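Local coordinates for protein time interval measuring enzyme TIME (Bombyx mori, PDB 2E47) that binds copper and zinc and, as a member of the Cu-Zn superoxide dismutase family, probably converts superoxide into oxygen and hydrogen peroxide, at residues F25-D30 against Q107-G112; K32-G37 against R100-D105. All coordinates share one frame; numbering follows the deposited sequence.

Contact 1 of 2, residues F25-D30 against Q107-G112; sequences FTQVQD and QISLSG
Gln-27 and Leu-110 mark the closest backbone approach, yet their CA atoms stay 7.2 Å apart. The end of strand 20-27 and the irregular 107-112 loop are therefore joined through side chains rather than by backbone hydrogen bonds. Phe-25 CB meets Leu-110 CD2 at 3.9 Å, while the side chains of Phe-25 and Ile-108 cross at about a right angle, and Ile-108 CD1 lies at the edge of the ring, near its plane, 4.0 Å from Phe-25 CD1. Nearer the surface, Gln-27 bends at its second torsion and slides past Leu-110 in the opposite direction, bringing Gln-27 OE1 to 3.7 Å from Leu-110 CB. The CB of Ser-109 points away from 25-30; with OG anti to the backbone N (chi1 -173°), the hydroxyl donates to Ser-111 O at 3.0 Å. An alanine here would probably leave the Ser-111 carbonyl without that donor and the bend of the loop less firmly held. Phe-25 and Ile-108 also touch Ile-116, further along the connection. The arrangement is that of a Greek-key β-barrel of the Cu-Zn superoxide dismutase type, with the first part of the loop between strands 98-105 and 120-124 packed against one end.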
loop_
_atom_site.group_PDB
_atom_site.type_symbol
_atom_site.label_atom_id
_atom_site.label_comp_id
_atom_site.label_asym_id
_atom_site.label_seq_id
_atom_site.Cartn_x
_atom_site.Cartn_y
_atom_site.Cartn_z
ATOM N N PHE A 25 6.899 -6.094 -8.672
ATOM C CA PHE A 25 7.820 -5.160 -9.355
ATOM C C PHE A 25 9.198 -5.504 -8.877
ATOM O O PHE A 25 9.421 -5.473 -7.691
ATOM C CB PHE A 25 7.514 -3.737 -8.899
ATOM C CG PHE A 25 6.103 -3.285 -9.214
ATOM C CD1 PHE A 25 5.865 -2.501 -10.347
ATOM C CD2 PHE A 25 5.039 -3.656 -8.410
ATOM C CE1 PHE A 25 4.587 -2.088 -10.659
ATOM C CE2 PHE A 25 3.719 -3.256 -8.695
ATOM C CZ PHE A 25 3.488 -2.451 -9.814
ATOM N N THR A 26 10.145 -5.760 -9.761
ATOM C CA THR A 26 11.462 -6.177 -9.335
ATOM C C THR A 26 12.456 -5.423 -10.170
ATOM O O THR A 26 12.291 -5.301 -11.386
ATOM C CB THR A 26 11.628 -7.724 -9.510
ATOM O OG1 THR A 26 11.504 -8.030 -10.884
ATOM C CG2 THR A 26 10.452 -8.430 -8.958
ATOM N N GLN A 27 13.453 -4.856 -9.515
ATOM C CA GLN A 27 14.399 -4.015 -10.168
ATOM C C GLN A 27 15.335 -4.963 -10.919
ATOM O O GLN A 27 15.642 -6.030 -10.421
ATOM C CB GLN A 27 15.164 -3.161 -9.127
ATOM C CG GLN A 27 16.045 -2.062 -9.783
ATOM C CD GLN A 27 16.029 -0.703 -9.046
ATOM O OE1 GLN A 27 15.059 -0.329 -8.366
ATOM N NE2 GLN A 27 17.098 0.069 -9.241
ATOM N N VAL A 28 15.684 -4.613 -12.147
ATOM C CA VAL A 28 16.565 -5.439 -12.954
ATOM C C VAL A 28 17.731 -4.555 -13.446
ATOM O O VAL A 28 17.862 -3.390 -13.045
ATOM C CB VAL A 28 15.807 -6.217 -14.125
ATOM C CG1 VAL A 28 14.842 -7.244 -13.601
ATOM C CG2 VAL A 28 15.061 -5.311 -15.052
ATOM N N GLN A 29 18.534 -5.100 -14.357
ATOM C CA GLN A 29 19.686 -4.405 -14.938
ATOM C C GLN A 29 19.430 -2.961 -15.405
ATOM O O GLN A 29 18.411 -2.633 -16.045
ATOM C CB GLN A 29 20.324 -5.261 -16.050
ATOM C CG GLN A 29 20.413 -6.805 -15.714
ATOM C CD GLN A 29 19.004 -7.512 -15.595
ATOM O OE1 GLN A 29 18.760 -8.345 -14.683
ATOM N NE2 GLN A 29 18.093 -7.185 -16.539
ATOM N N ASP A 30 20.363 -2.100 -15.005
ATOM C CA ASP A 30 20.384 -0.685 -15.346
ATOM C C ASP A 30 19.211 0.118 -14.795
ATOM O O ASP A 30 18.837 1.156 -15.327
ATOM C CB ASP A 30 20.641 -0.513 -16.854
ATOM C CG ASP A 30 21.941 -1.288 -17.326
ATOM O OD1 ASP A 30 23.064 -1.006 -16.802
ATOM O OD2 ASP A 30 21.845 -2.191 -18.208
ATOM N N GLN A 107 10.739 3.756 -16.930
ATOM C CA GLN A 107 10.451 5.026 -16.250
ATOM C C GLN A 107 10.219 4.879 -14.721
ATOM O O GLN A 107 10.729 5.676 -13.928
ATOM C CB GLN A 107 9.212 5.676 -16.903
ATOM C CG GLN A 107 9.383 7.064 -17.434
ATOM C CD GLN A 107 10.521 7.086 -18.378
ATOM O OE1 GLN A 107 10.532 6.339 -19.344
ATOM N NE2 GLN A 107 11.536 7.869 -18.065
ATOM N N ILE A 108 9.421 3.890 -14.313
ATOM C CA ILE A 108 9.176 3.648 -12.911
ATOM C C ILE A 108 10.450 3.163 -12.180
ATOM O O ILE A 108 11.324 2.538 -12.774
ATOM C CB ILE A 108 8.012 2.619 -12.691
ATOM C CG1 ILE A 108 8.301 1.270 -13.361
ATOM C CG2 ILE A 108 6.628 3.189 -13.219
ATOM C CD1 ILE A 108 7.252 0.108 -13.022
ATOM N N SER A 109 10.483 3.375 -10.886
ATOM C CA SER A 109 11.553 2.906 -10.065
ATOM C C SER A 109 10.940 2.535 -8.685
ATOM O O SER A 109 9.801 2.917 -8.328
ATOM C CB SER A 109 12.582 4.027 -9.870
ATOM O OG SER A 109 13.747 3.562 -9.189
ATOM N N LEU A 110 11.730 1.811 -7.916
ATOM C CA LEU A 110 11.373 1.397 -6.581
ATOM C C LEU A 110 11.792 2.436 -5.538
ATOM O O LEU A 110 11.304 2.417 -4.414
ATOM C CB LEU A 110 11.969 0.028 -6.305
ATOM C CG LEU A 110 11.306 -1.112 -7.118
ATOM C CD1 LEU A 110 11.608 -2.365 -6.365
ATOM C CD2 LEU A 110 9.819 -0.986 -7.350
ATOM N N SER A 111 12.634 3.390 -5.940
ATOM C CA SER A 111 13.014 4.522 -5.076
ATOM C C SER A 111 13.322 5.774 -5.918
ATOM O O SER A 111 13.226 5.749 -7.142
ATOM C CB SER A 111 14.214 4.158 -4.175
ATOM O OG SER A 111 15.365 3.874 -4.950
ATOM N N GLY A 112 13.639 6.878 -5.261
ATOM C CA GLY A 112 13.967 8.116 -5.982
ATOM C C GLY A 112 12.711 8.867 -6.349
ATOM O O GLY A 112 11.609 8.529 -5.887
#

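Contact 2 of 2, residues K32-G37 against R100-D105; sequences KVHVQG and RIDLVD
Val-35 and Leu-103 form the middle of three antiparallel hydrogen-bonded pairs: Val-35 N donates to Leu-103 O at 2.8 Å, and Leu-103 N returns the bond to Val-35 O. Their side chains lie side by side and point the same way, Val-35 CG2 resting 3.6 Å from Leu-103 CD1. The other branch, Val-35 CG1, stands anti to the backbone N (chi1 -175°) and reaches CG2 of Ile-101 at 4.1 Å. Ile-101 is paired with Gly-37, whose N donates to Ile-101 O at 3.0 Å, while Ile-101 N approaches Gly-37 O from 37° out of the carbonyl plane. At the backbone angles of Gly-37 a CB would press on the carbonyl O of Gln-36. The guanidinium of Arg-100 covers the glycine, with Gly-37 N over one of its faces. Strands 33-40 and 98-105 are neighbours in the Greek-key barrel, and Val-35 and Ile-101 both touch Ile-23 in its apolar interior; Ile-101 also meets Val-91 of strand 87-93. On the other face of the sheet, His-34 NE2 donates diagonally to OD2 of Asp-102, at 2.6 Å. Asp-102 OD2 lies close to the imidazole plane, whereas NE2 comes to its syn side from outside the carboxylate plane, the two planes being 40° apart. Gln-36 CG sits 4.2 Å above the plane of the His-34 ring, over its centre. A long salt bridge of 3.7 Å joins Arg-100 NH2 to Asp-102 OD1. Back on the interior face, Asp-105, paired with Val-33, sends OD2 to a salt bridge with Arg-83, while its OD1 accepts from the backbone N of Gln-107 and Ile-108.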
loop_
_atom_site.group_PDB
_atom_site.type_symbol
_atom_site.label_atom_id
_atom_site.label_comp_id
_atom_site.label_asym_id
_atom_site.label_seq_id
_atom_site.Cartn_x
_atom_site.Cartn_y
_atom_site.Cartn_z
ATOM N N LYS A 32 15.973 -0.569 -14.470
ATOM C CA LYS A 32 14.586 -0.756 -14.966
ATOM C C LYS A 32 13.780 -1.678 -14.047
ATOM O O LYS A 32 14.359 -2.359 -13.204
ATOM C CB LYS A 32 14.596 -1.313 -16.394
ATOM C CG LYS A 32 15.244 -0.355 -17.425
ATOM C CD LYS A 32 15.814 -1.186 -18.553
ATOM C CE LYS A 32 15.427 -0.640 -19.921
ATOM N NZ LYS A 32 15.952 0.742 -20.179
ATOM N N VAL A 33 12.472 -1.762 -14.270
ATOM C CA VAL A 33 11.644 -2.558 -13.367
ATOM C C VAL A 33 10.916 -3.639 -14.140
ATOM O O VAL A 33 10.269 -3.353 -15.142
ATOM C CB VAL A 33 10.732 -1.642 -12.481
ATOM C CG1 VAL A 33 9.656 -2.443 -11.635
ATOM C CG2 VAL A 33 11.640 -0.774 -11.534
ATOM N N HIS A 34 11.065 -4.898 -13.704
ATOM C CA HIS A 34 10.317 -5.975 -14.311
ATOM C C HIS A 34 9.012 -6.055 -13.541
ATOM O O HIS A 34 8.991 -6.315 -12.310
ATOM C CB HIS A 34 11.114 -7.279 -14.194
ATOM C CG HIS A 34 10.571 -8.392 -15.014
ATOM N ND1 HIS A 34 10.990 -9.701 -14.858
ATOM C CD2 HIS A 34 9.672 -8.404 -16.025
ATOM C CE1 HIS A 34 10.351 -10.471 -15.726
ATOM N NE2 HIS A 34 9.551 -9.706 -16.452
ATOM N N VAL A 35 7.912 -5.860 -14.258
ATOM C CA VAL A 35 6.533 -5.990 -13.741
ATOM C C VAL A 35 5.923 -7.308 -14.182
ATOM O O VAL A 35 5.873 -7.602 -15.358
ATOM C CB VAL A 35 5.681 -4.809 -14.315
ATOM C CG1 VAL A 35 4.237 -4.755 -13.751
ATOM C CG2 VAL A 35 6.408 -3.451 -14.075
ATOM N N GLN A 36 5.472 -8.152 -13.279
ATOM C CA GLN A 36 4.855 -9.391 -13.721
ATOM C C GLN A 36 3.676 -9.833 -12.848
ATOM O O GLN A 36 3.561 -9.452 -11.699
ATOM C CB GLN A 36 5.904 -10.522 -13.867
ATOM C CG GLN A 36 7.106 -10.430 -12.963
ATOM C CD GLN A 36 8.115 -11.589 -13.071
ATOM O OE1 GLN A 36 8.023 -12.550 -13.920
ATOM N NE2 GLN A 36 9.122 -11.486 -12.224
ATOM N N GLY A 37 2.809 -10.676 -13.370
ATOM C CA GLY A 37 1.777 -11.238 -12.528
ATOM C C GLY A 37 0.648 -11.651 -13.409
ATOM O O GLY A 37 0.829 -11.830 -14.636
ATOM N N ARG A 100 -1.910 -12.312 -18.294
ATOM C CA ARG A 100 -0.535 -12.530 -17.929
ATOM C C ARG A 100 0.162 -11.197 -18.146
ATOM O O ARG A 100 0.188 -10.700 -19.252
ATOM C CB ARG A 100 0.080 -13.580 -18.896
ATOM C CG ARG A 100 1.191 -14.466 -18.302
ATOM C CD ARG A 100 2.458 -13.763 -17.890
ATOM N NE ARG A 100 2.713 -13.982 -16.451
ATOM C CZ ARG A 100 3.850 -13.736 -15.778
ATOM N NH1 ARG A 100 3.882 -13.950 -14.468
ATOM N NH2 ARG A 100 4.936 -13.271 -16.372
ATOM N N ILE A 101 0.666 -10.585 -17.087
ATOM C CA ILE A 101 1.480 -9.391 -17.227
ATOM C C ILE A 101 2.992 -9.718 -17.196
ATOM O O ILE A 101 3.487 -10.416 -16.296
ATOM C CB ILE A 101 1.147 -8.394 -16.097
ATOM C CG1 ILE A 101 -0.342 -8.027 -16.129
ATOM C CG2 ILE A 101 2.038 -7.136 -16.180
ATOM C CD1 ILE A 101 -0.751 -7.413 -14.782
ATOM N N ASP A 102 3.736 -9.216 -18.168
ATOM C CA ASP A 102 5.152 -9.470 -18.193
ATOM C C ASP A 102 5.853 -8.428 -19.021
ATOM O O ASP A 102 5.939 -8.516 -20.258
ATOM C CB ASP A 102 5.427 -10.863 -18.732
ATOM C CG ASP A 102 6.920 -11.245 -18.653
ATOM O OD1 ASP A 102 7.292 -12.396 -19.035
ATOM O OD2 ASP A 102 7.729 -10.398 -18.205
ATOM N N LEU A 103 6.391 -7.426 -18.348
ATOM C CA LEU A 103 6.965 -6.317 -19.083
ATOM C C LEU A 103 8.060 -5.686 -18.288
ATOM O O LEU A 103 8.142 -5.843 -17.056
ATOM C CB LEU A 103 5.918 -5.277 -19.445
ATOM C CG LEU A 103 5.281 -4.543 -18.251
ATOM C CD1 LEU A 103 6.038 -3.327 -17.662
ATOM C CD2 LEU A 103 3.877 -4.087 -18.621
ATOM N N VAL A 104 8.926 -5.006 -19.010
ATOM C CA VAL A 104 9.986 -4.278 -18.392
ATOM C C VAL A 104 9.698 -2.806 -18.668
ATOM O O VAL A 104 9.387 -2.468 -19.792
ATOM C CB VAL A 104 11.321 -4.701 -18.975
ATOM C CG1 VAL A 104 12.426 -3.806 -18.472
ATOM C CG2 VAL A 104 11.577 -6.207 -18.589
ATOM N N ASP A 105 9.782 -1.952 -17.647
ATOM C CA ASP A 105 9.513 -0.532 -17.809
ATOM C C ASP A 105 10.751 0.291 -17.410
ATOM O O ASP A 105 11.375 0.050 -16.387
ATOM C CB ASP A 105 8.319 -0.104 -16.971
ATOM C CG ASP A 105 7.800 1.308 -17.351
ATOM O OD1 ASP A 105 8.205 2.299 -16.698
ATOM O OD2 ASP A 105 6.988 1.443 -18.323
#

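Overall arrangement
From the N terminus, the chain runs along strand 20-27, turns, and comes back as strand 33-40, supplying the first halves of contacts 1 and 2 in succession. More than sixty residues later, strand 98-105 pairs with 32-37 and closes the inner loop. One residue further on, the chain enters 107-112, which meets 25-30 and closes the outer one, so the two contacts nest without crossing. The hairpin couples them: Thr-26 O probably accepts a hydrogen bond from His-34 N at 2.7 Å, and Phe-25 CB packs on Val-33 CG1 at 3.7 Å. Contact 2 thus ties strands within the barrel wall, and contact 1 seats the following loop against its end.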